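Local coordinates for protein sensory box histidine kinase/response regulator (Burkholderia thailandensis, PDB 3MR0) that probably serves as the PAS sensory domain of a two-component phosphorelay histidine kinase, the crystallised piece of a longer protein, at residues A[15-27]-A[32-44]. Numbering follows the deposited sequence. Where two conformers were deposited one is given.
Sequences VSGASAGLWDWNP and MYLSPHFKKIMGY
Strand 21-25 pairs with strand 32-34 in the β-hairpin formed by the first two strands of the antiparallel PAS sheet, and the helix 36-41 that follows packs across the first strand at 108°. Asp24 and Tyr33 form the hydrogen-bonded pair, with Tyr33 N to Asp24 O at 2.9 Å. Two residues along, Ser35 N donates to Leu22 O, but the return bond passes to a side chain: Leu22 N gives its hydrogen to Ser35 OG over 2.8 Å. Ser35 is also the N-cap of helix 36-41, and its OG, set between its own backbone N and carbonyl carbon (chi1 66°), accepts from Phe38 N at 3.2 Å as well. A water bridges this hydroxyl to Ala20 O. Gly21 CA and Phe38 CA come within 3.7 Å, so the helix packs directly against the backbone of the strand at Gly21. On the face carrying Trp23, Trp25 and Met32, the selenium of selenomethionine Met32 makes oblique Met-aromatic contacts with both indoles. The Phe38 ring brings CE1 to 3.8 Å from Trp23 CD1, the two ring planes inclined at 80°. Trp23, Trp25 and Phe38 line a pocket holding a bound polyether, probably from the crystallisation liquor. On the other face Leu22 CD2 meets the edge of the Tyr33 ring, while the carboxylate of Asp24 salt-bridges Arg114 of strand 112-121. With the hydroxyl of the buried Ser35 taking N-H groups from both Leu22 of the first strand and Phe38 of the helix, the start of the helix is held against the hairpin, next to the aromatic pocket wall.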
ATOM      1  N   VAL A  15      -1.481  12.126  -8.009  1.00 34.69           N
ATOM      2  CA  VAL A  15      -0.781  10.890  -7.681  1.00 33.22           C
ATOM      3  C   VAL A  15       0.647  10.920  -8.205  1.00 35.20           C
ATOM      4  O   VAL A  15       1.532  10.295  -7.621  1.00 35.59           O
ATOM      5  CB  VAL A  15      -1.549   9.620  -8.116  1.00 31.65           C
ATOM      6  CG1 VAL A  15      -0.601   8.530  -8.532  1.00 32.42           C
ATOM      7  CG2 VAL A  15      -2.384   9.121  -6.976  1.00 30.33           C
ATOM      8  N   SER A  16       0.883  11.698  -9.264  1.00 37.32           N
ATOM      9  CA  SER A  16       2.204  11.778  -9.906  1.00 35.96           C
ATOM     10  C   SER A  16       3.252  12.572  -9.116  1.00 33.76           C
ATOM     11  O   SER A  16       4.282  12.006  -8.735  1.00 34.29           O
ATOM     12  CB  SER A  16       2.094  12.323 -11.342  1.00 37.83           C
ATOM     13  OG  SER A  16       2.114  13.749 -11.377  1.00 38.54           O
ATOM     14  N   GLY A  17       2.989  13.862  -8.881  1.00 30.17           N
ATOM     15  CA  GLY A  17       3.919  14.766  -8.225  1.00 28.49           C
ATOM     16  C   GLY A  17       4.260  14.507  -6.764  1.00 28.03           C
ATOM     17  O   GLY A  17       5.213  15.106  -6.240  1.00 28.78           O
ATOM     18  N   ALA A  18       3.492  13.627  -6.110  1.00 26.01           N
ATOM     19  CA  ALA A  18       3.789  13.161  -4.749  1.00 22.84           C
ATOM     20  C   ALA A  18       4.795  12.020  -4.739  1.00 20.96           C
ATOM     21  O   ALA A  18       5.263  11.604  -3.686  1.00 20.07           O
ATOM     22  CB  ALA A  18       2.527  12.710  -4.085  1.00 21.30           C
ATOM     23  N   SER A  19       5.120  11.521  -5.927  0.71 20.77           N
ATOM     24  CA  SER A  19       5.939  10.327  -6.082  0.71 20.21           C
ATOM     25  C   SER A  19       5.129   9.147  -5.594  0.71 19.01           C
ATOM     26  O   SER A  19       5.609   8.310  -4.843  0.71 19.31           O
ATOM     27  CB  SER A  19       7.249  10.446  -5.306  0.71 20.63           C
ATOM     28  OG  SER A  19       7.898  11.670  -5.581  0.71 21.66           O
ATOM     29  N   ALA A  20       3.879   9.090  -6.018  1.00 18.53           N
ATOM     30  CA  ALA A  20       3.001   8.000  -5.620  1.00 18.22           C
ATOM     31  C   ALA A  20       2.877   6.973  -6.742  1.00 19.47           C
ATOM     32  O   ALA A  20       3.109   7.299  -7.911  1.00 22.26           O
ATOM     33  CB  ALA A  20       1.638   8.537  -5.221  1.00 17.87           C
ATOM     34  N   GLY A  21       2.545   5.733  -6.382  1.00 17.38           N
ATOM     35  CA  GLY A  21       2.212   4.710  -7.357  1.00 15.51           C
ATOM     36  C   GLY A  21       0.728   4.382  -7.372  1.00 16.36           C
ATOM     37  O   GLY A  21       0.109   4.117  -6.338  1.00 17.12           O
ATOM     38  N   LEU A  22       0.147   4.394  -8.561  0.58 16.91           N
ATOM     39  CA  LEU A  22      -1.279   4.124  -8.722  0.58 16.48           C
ATOM     40  C   LEU A  22      -1.521   2.627  -8.845  0.58 14.62           C
ATOM     41  O   LEU A  22      -0.728   1.925  -9.457  0.58 14.69           O
ATOM     42  CB  LEU A  22      -1.808   4.883  -9.952  0.58 17.72           C
ATOM     43  CG  LEU A  22      -3.019   4.393 -10.749  0.58 19.51           C
ATOM     44  CD1 LEU A  22      -4.327   4.939 -10.193  0.58 21.00           C
ATOM     45  CD2 LEU A  22      -2.862   4.803 -12.201  0.58 21.69           C
ATOM     46  N   TRP A  23      -2.598   2.141  -8.243  1.00 13.94           N
ATOM     47  CA  TRP A  23      -3.002   0.746  -8.406  1.00 16.57           C
ATOM     48  C   TRP A  23      -4.514   0.587  -8.691  1.00 16.96           C
ATOM     49  O   TRP A  23      -5.325   1.383  -8.237  1.00 17.84           O
ATOM     50  CB  TRP A  23      -2.512  -0.130  -7.236  1.00 16.78           C
ATOM     51  CG  TRP A  23      -2.933   0.283  -5.837  1.00 16.08           C
ATOM     52  CD1 TRP A  23      -2.222   1.042  -4.957  1.00 15.62           C
ATOM     53  CD2 TRP A  23      -4.138  -0.098  -5.153  1.00 16.18           C
ATOM     54  NE1 TRP A  23      -2.909   1.169  -3.780  1.00 14.69           N
ATOM     55  CE2 TRP A  23      -4.093   0.487  -3.875  1.00 15.10           C
ATOM     56  CE3 TRP A  23      -5.258  -0.872  -5.506  1.00 16.02           C
ATOM     57  CZ2 TRP A  23      -5.114   0.326  -2.948  1.00 15.12           C
ATOM     58  CZ3 TRP A  23      -6.268  -1.028  -4.589  1.00 15.31           C
ATOM     59  CH2 TRP A  23      -6.191  -0.436  -3.323  1.00 16.08           C
ATOM     60  N   ASP A  24      -4.874  -0.417  -9.481  1.00 17.31           N
ATOM     61  CA  ASP A  24      -6.276  -0.654  -9.859  1.00 17.84           C
ATOM     62  C   ASP A  24      -6.540  -2.148  -9.790  1.00 20.12           C
ATOM     63  O   ASP A  24      -6.013  -2.915 -10.594  1.00 22.40           O
ATOM     64  CB  ASP A  24      -6.533  -0.130 -11.273  1.00 19.18           C
ATOM     65  CG  ASP A  24      -7.968  -0.388 -11.777  1.00 21.35           C
ATOM     66  OD1 ASP A  24      -8.784  -1.017 -11.093  1.00 20.11           O
ATOM     67  OD2 ASP A  24      -8.282   0.065 -12.895  1.00 25.03           O
ATOM     68  N   TRP A  25      -7.370  -2.557  -8.840  1.00 18.64           N
ATOM     69  CA  TRP A  25      -7.453  -3.952  -8.439  1.00 19.05           C
ATOM     70  C   TRP A  25      -8.843  -4.580  -8.596  1.00 20.04           C
ATOM     71  O   TRP A  25      -9.854  -3.986  -8.225  1.00 20.01           O
ATOM     72  CB  TRP A  25      -6.990  -4.031  -6.996  1.00 20.21           C
ATOM     73  CG  TRP A  25      -6.975  -5.364  -6.375  1.00 19.89           C
ATOM     74  CD1 TRP A  25      -6.177  -6.423  -6.703  1.00 19.81           C
ATOM     75  CD2 TRP A  25      -7.758  -5.771  -5.257  1.00 19.99           C
ATOM     76  NE1 TRP A  25      -6.433  -7.471  -5.866  1.00 21.46           N
ATOM     77  CE2 TRP A  25      -7.404  -7.097  -4.966  1.00 21.46           C
ATOM     78  CE3 TRP A  25      -8.742  -5.145  -4.480  1.00 19.60           C
ATOM     79  CZ2 TRP A  25      -7.998  -7.814  -3.925  1.00 21.97           C
ATOM     80  CZ3 TRP A  25      -9.327  -5.846  -3.455  1.00 19.80           C
ATOM     81  CH2 TRP A  25      -8.957  -7.166  -3.179  1.00 21.58           C
ATOM     82  N   ASN A  26      -8.875  -5.783  -9.162  1.00 21.30           N
ATOM     83  CA  ASN A  26     -10.114  -6.522  -9.332  1.00 23.93           C
ATOM     84  C   ASN A  26     -10.219  -7.530  -8.215  1.00 23.81           C
ATOM     85  O   ASN A  26      -9.392  -8.432  -8.107  1.00 23.80           O
ATOM     86  CB  ASN A  26     -10.168  -7.219 -10.694  1.00 26.23           C
ATOM     87  CG  ASN A  26     -11.503  -7.906 -10.946  1.00 27.71           C
ATOM     88  OD1 ASN A  26     -11.881  -8.831 -10.236  1.00 28.21           O
ATOM     89  ND2 ASN A  26     -12.219  -7.452 -11.962  1.00 28.50           N
ATOM     90  N   PRO A  27     -11.232  -7.362  -7.361  1.00 24.46           N
ATOM     91  CA  PRO A  27     -11.376  -8.182  -6.154  1.00 26.39           C
ATOM     92  C   PRO A  27     -11.684  -9.658  -6.422  1.00 28.27           C
ATOM     93  O   PRO A  27     -11.262 -10.499  -5.637  1.00 30.28           O
ATOM     94  CB  PRO A  27     -12.526  -7.499  -5.394  1.00 26.62           C
ATOM     95  CG  PRO A  27     -12.500  -6.068  -5.878  1.00 25.57           C
ATOM     96  CD  PRO A  27     -12.131  -6.193  -7.339  1.00 24.57           C
HETATM   97  N   MSE A  32      -4.203  -6.954 -10.860  1.00 24.99           N
HETATM   98  CA  MSE A  32      -3.875  -5.617 -10.438  1.00 23.07           C
HETATM   99  C   MSE A  32      -3.080  -4.895 -11.522  1.00 24.31           C
HETATM  100  O   MSE A  32      -2.090  -5.422 -12.010  1.00 25.63           O
HETATM  101  CB  MSE A  32      -3.083  -5.682  -9.141  1.00 20.25           C
HETATM  102  CG  MSE A  32      -2.902  -4.311  -8.514  1.00 21.44           C
HETATM  103 SE   MSE A  32      -2.249  -4.327  -6.684  0.76 29.60          SE
HETATM  104  CE  MSE A  32      -1.270  -5.994  -6.722  1.00 45.67           C
ATOM    105  N   TYR A  33      -3.538  -3.704 -11.909  1.00 24.61           N
ATOM    106  CA  TYR A  33      -2.743  -2.797 -12.738  1.00 26.14           C
ATOM    107  C   TYR A  33      -1.848  -1.951 -11.849  1.00 23.85           C
ATOM    108  O   TYR A  33      -2.262  -1.525 -10.774  1.00 21.81           O
ATOM    109  CB  TYR A  33      -3.600  -1.888 -13.621  1.00 28.55           C
ATOM    110  CG  TYR A  33      -2.772  -0.781 -14.248  1.00 32.81           C
ATOM    111  CD1 TYR A  33      -1.892  -1.049 -15.292  1.00 34.72           C
ATOM    112  CD2 TYR A  33      -2.840   0.528 -13.768  1.00 34.32           C
ATOM    113  CE1 TYR A  33      -1.115  -0.043 -15.856  1.00 36.31           C
ATOM    114  CE2 TYR A  33      -2.074   1.541 -14.324  1.00 35.82           C
ATOM    115  CZ  TYR A  33      -1.208   1.254 -15.374  1.00 36.87           C
ATOM    116  OH  TYR A  33      -0.436   2.260 -15.929  1.00 37.30           O
ATOM    117  N   LEU A  34      -0.622  -1.727 -12.310  1.00 23.22           N
ATOM    118  CA  LEU A  34       0.390  -0.985 -11.565  1.00 22.11           C
ATOM    119  C   LEU A  34       0.971   0.140 -12.419  1.00 22.40           C
ATOM    120  O   LEU A  34       1.366  -0.080 -13.564  1.00 23.27           O
ATOM    121  CB  LEU A  34       1.540  -1.912 -11.131  1.00 21.12           C
ATOM    122  CG  LEU A  34       1.289  -3.386 -10.819  1.00 19.97           C
ATOM    123  CD1 LEU A  34       2.592  -4.069 -10.590  1.00 18.33           C
ATOM    124  CD2 LEU A  34       0.393  -3.507  -9.611  1.00 19.81           C
ATOM    125  N   SER A  35       1.036   1.340 -11.864  1.00 20.62           N
ATOM    126  CA  SER A  35       1.643   2.423 -12.584  1.00 20.45           C
ATOM    127  C   SER A  35       3.153   2.203 -12.594  1.00 22.94           C
ATOM    128  O   SER A  35       3.693   1.461 -11.753  1.00 22.22           O
ATOM    129  CB  SER A  35       1.292   3.753 -11.942  1.00 21.10           C
ATOM    130  OG  SER A  35       1.866   3.858 -10.653  1.00 21.70           O
ATOM    131  N   PRO A  36       3.853   2.841 -13.553  1.00 24.25           N
ATOM    132  CA  PRO A  36       5.319   2.737 -13.535  1.00 22.71           C
ATOM    133  C   PRO A  36       5.883   3.088 -12.163  1.00 21.66           C
ATOM    134  O   PRO A  36       6.757   2.342 -11.699  1.00 22.86           O
ATOM    135  CB  PRO A  36       5.756   3.756 -14.595  1.00 22.42           C
ATOM    136  CG  PRO A  36       4.588   3.806 -15.557  1.00 23.26           C
ATOM    137  CD  PRO A  36       3.355   3.626 -14.706  1.00 23.17           C
ATOM    138  N   HIS A  37       5.409   4.164 -11.518  1.00 19.03           N
ATOM    139  CA  HIS A  37       5.955   4.502 -10.192  1.00 20.21           C
ATOM    140  C   HIS A  37       5.609   3.503  -9.069  1.00 16.95           C
ATOM    141  O   HIS A  37       6.375   3.345  -8.112  1.00 15.80           O
ATOM    142  CB  HIS A  37       5.735   5.956  -9.728  1.00 22.23           C
ATOM    143  CG  HIS A  37       6.722   6.368  -8.674  1.00 27.33           C
ATOM    144  ND1 HIS A  37       8.065   6.539  -8.941  1.00 30.17           N
ATOM    145  CD2 HIS A  37       6.587   6.552  -7.339  1.00 29.39           C
ATOM    146  CE1 HIS A  37       8.707   6.850  -7.827  1.00 30.16           C
ATOM    147  NE2 HIS A  37       7.832   6.871  -6.839  1.00 29.68           N
ATOM    148  N   PHE A  38       4.472   2.828  -9.191  1.00 15.62           N
ATOM    149  CA  PHE A  38       4.195   1.739  -8.281  1.00 14.50           C
ATOM    150  C   PHE A  38       5.311   0.717  -8.432  1.00 14.19           C
ATOM    151  O   PHE A  38       5.903   0.287  -7.450  1.00 14.27           O
ATOM    152  CB  PHE A  38       2.848   1.096  -8.591  1.00 14.86           C
ATOM    153  CG  PHE A  38       2.450   0.045  -7.612  1.00 15.50           C
ATOM    154  CD1 PHE A  38       1.383   0.249  -6.763  1.00 15.69           C
ATOM    155  CD2 PHE A  38       3.160  -1.147  -7.525  1.00 16.04           C
ATOM    156  CE1 PHE A  38       1.012  -0.716  -5.848  1.00 16.46           C
ATOM    157  CE2 PHE A  38       2.802  -2.129  -6.601  1.00 16.88           C
ATOM    158  CZ  PHE A  38       1.730  -1.917  -5.761  1.00 16.73           C
ATOM    159  N   LYS A  39       5.591   0.306  -9.664  1.00 15.96           N
ATOM    160  CA  LYS A  39       6.646  -0.678  -9.873  1.00 16.95           C
ATOM    161  C   LYS A  39       7.957  -0.195  -9.268  1.00 17.16           C
ATOM    162  O   LYS A  39       8.711  -0.965  -8.654  1.00 17.41           O
ATOM    163  CB  LYS A  39       6.831  -0.980 -11.353  1.00 17.02           C
ATOM    164  CG  LYS A  39       5.622  -1.604 -12.017  1.00 18.35           C
ATOM    165  CD  LYS A  39       5.965  -1.956 -13.448  1.00 18.96           C
ATOM    166  CE  LYS A  39       4.764  -2.420 -14.228  1.00 19.84           C
ATOM    167  NZ  LYS A  39       5.043  -2.191 -15.665  1.00 22.52           N
ATOM    168  N   LYS A  40       8.234   1.084  -9.435  1.00 16.16           N
ATOM    169  CA  LYS A  40       9.482   1.597  -8.934  1.00 18.91           C
ATOM    170  C   LYS A  40       9.538   1.489  -7.417  1.00 20.16           C
ATOM    171  O   LYS A  40      10.520   0.992  -6.872  1.00 21.57           O
ATOM    172  CB  LYS A  40       9.709   3.022  -9.407  1.00 20.36           C
ATOM    173  CG  LYS A  40      10.964   3.658  -8.826  1.00 23.77           C
ATOM    174  CD  LYS A  40      12.169   2.708  -8.855  1.00 27.19           C
ATOM    175  CE  LYS A  40      12.703   2.496 -10.259  1.00 30.11           C
ATOM    176  NZ  LYS A  40      14.119   2.019 -10.227  1.00 31.20           N
ATOM    177  N   ILE A  41       8.484   1.937  -6.738  1.00 18.92           N
ATOM    178  CA  ILE A  41       8.434   1.882  -5.275  1.00 18.80           C
ATOM    179  C   ILE A  41       8.681   0.473  -4.731  1.00 19.42           C
ATOM    180  O   ILE A  41       9.223   0.323  -3.646  1.00 22.80           O
ATOM    181  CB  ILE A  41       7.099   2.454  -4.729  1.00 21.68           C
ATOM    182  CG1 ILE A  41       7.033   3.971  -4.927  1.00 18.36           C
ATOM    183  CG2 ILE A  41       6.898   2.107  -3.252  1.00 22.29           C
ATOM    184  CD1 ILE A  41       5.666   4.549  -4.643  1.00 18.10           C
HETATM  185  N   MSE A  42       8.295  -0.557  -5.482  1.00 19.34           N
HETATM  186  CA  MSE A  42       8.608  -1.945  -5.103  1.00 21.55           C
HETATM  187  C   MSE A  42      10.079  -2.295  -5.405  1.00 22.29           C
HETATM  188  O   MSE A  42      10.558  -3.389  -5.077  1.00 22.74           O
HETATM  189  CB  MSE A  42       7.680  -2.951  -5.790  1.00 21.67           C
HETATM  190  CG  MSE A  42       6.215  -2.778  -5.471  1.00 22.04           C
HETATM  191 SE   MSE A  42       5.815  -2.888  -3.565  0.76 28.80          SE
HETATM  192  CE  MSE A  42       6.476  -4.691  -3.248  1.00 24.71           C
ATOM    193  N   GLY A  43      10.773  -1.350  -6.040  1.00 22.05           N
ATOM    194  CA  GLY A  43      12.174  -1.490  -6.392  1.00 21.35           C
ATOM    195  C   GLY A  43      12.389  -2.002  -7.801  1.00 22.01           C
ATOM    196  O   GLY A  43      13.503  -2.390  -8.136  1.00 23.18           O
ATOM    197  N   TYR A  44      11.337  -2.003  -8.625  1.00 21.06           N
ATOM    198  CA  TYR A  44      11.400  -2.603  -9.960  1.00 21.79           C
ATOM    199  C   TYR A  44      11.287  -1.584 -11.080  1.00 21.90           C
ATOM    200  O   TYR A  44      10.424  -0.715 -11.046  1.00 21.09           O
ATOM    201  CB  TYR A  44      10.293  -3.640 -10.144  1.00 24.56           C
ATOM    202  CG  TYR A  44      10.437  -4.881  -9.282  1.00 26.41           C
ATOM    203  CD1 TYR A  44      11.015  -6.040  -9.777  1.00 26.78           C
ATOM    204  CD2 TYR A  44       9.979  -4.885  -7.968  1.00 28.88           C
ATOM    205  CE1 TYR A  44      11.143  -7.161  -8.982  1.00 29.40           C
ATOM    206  CE2 TYR A  44      10.100  -6.003  -7.164  1.00 30.39           C
ATOM    207  CZ  TYR A  44      10.688  -7.137  -7.672  1.00 31.02           C
ATOM    208  OH  TYR A  44      10.803  -8.240  -6.853  1.00 32.02           O
TER
HETATM  209  O   HOH W   1       2.010   6.505 -10.342  1.00 25.18           O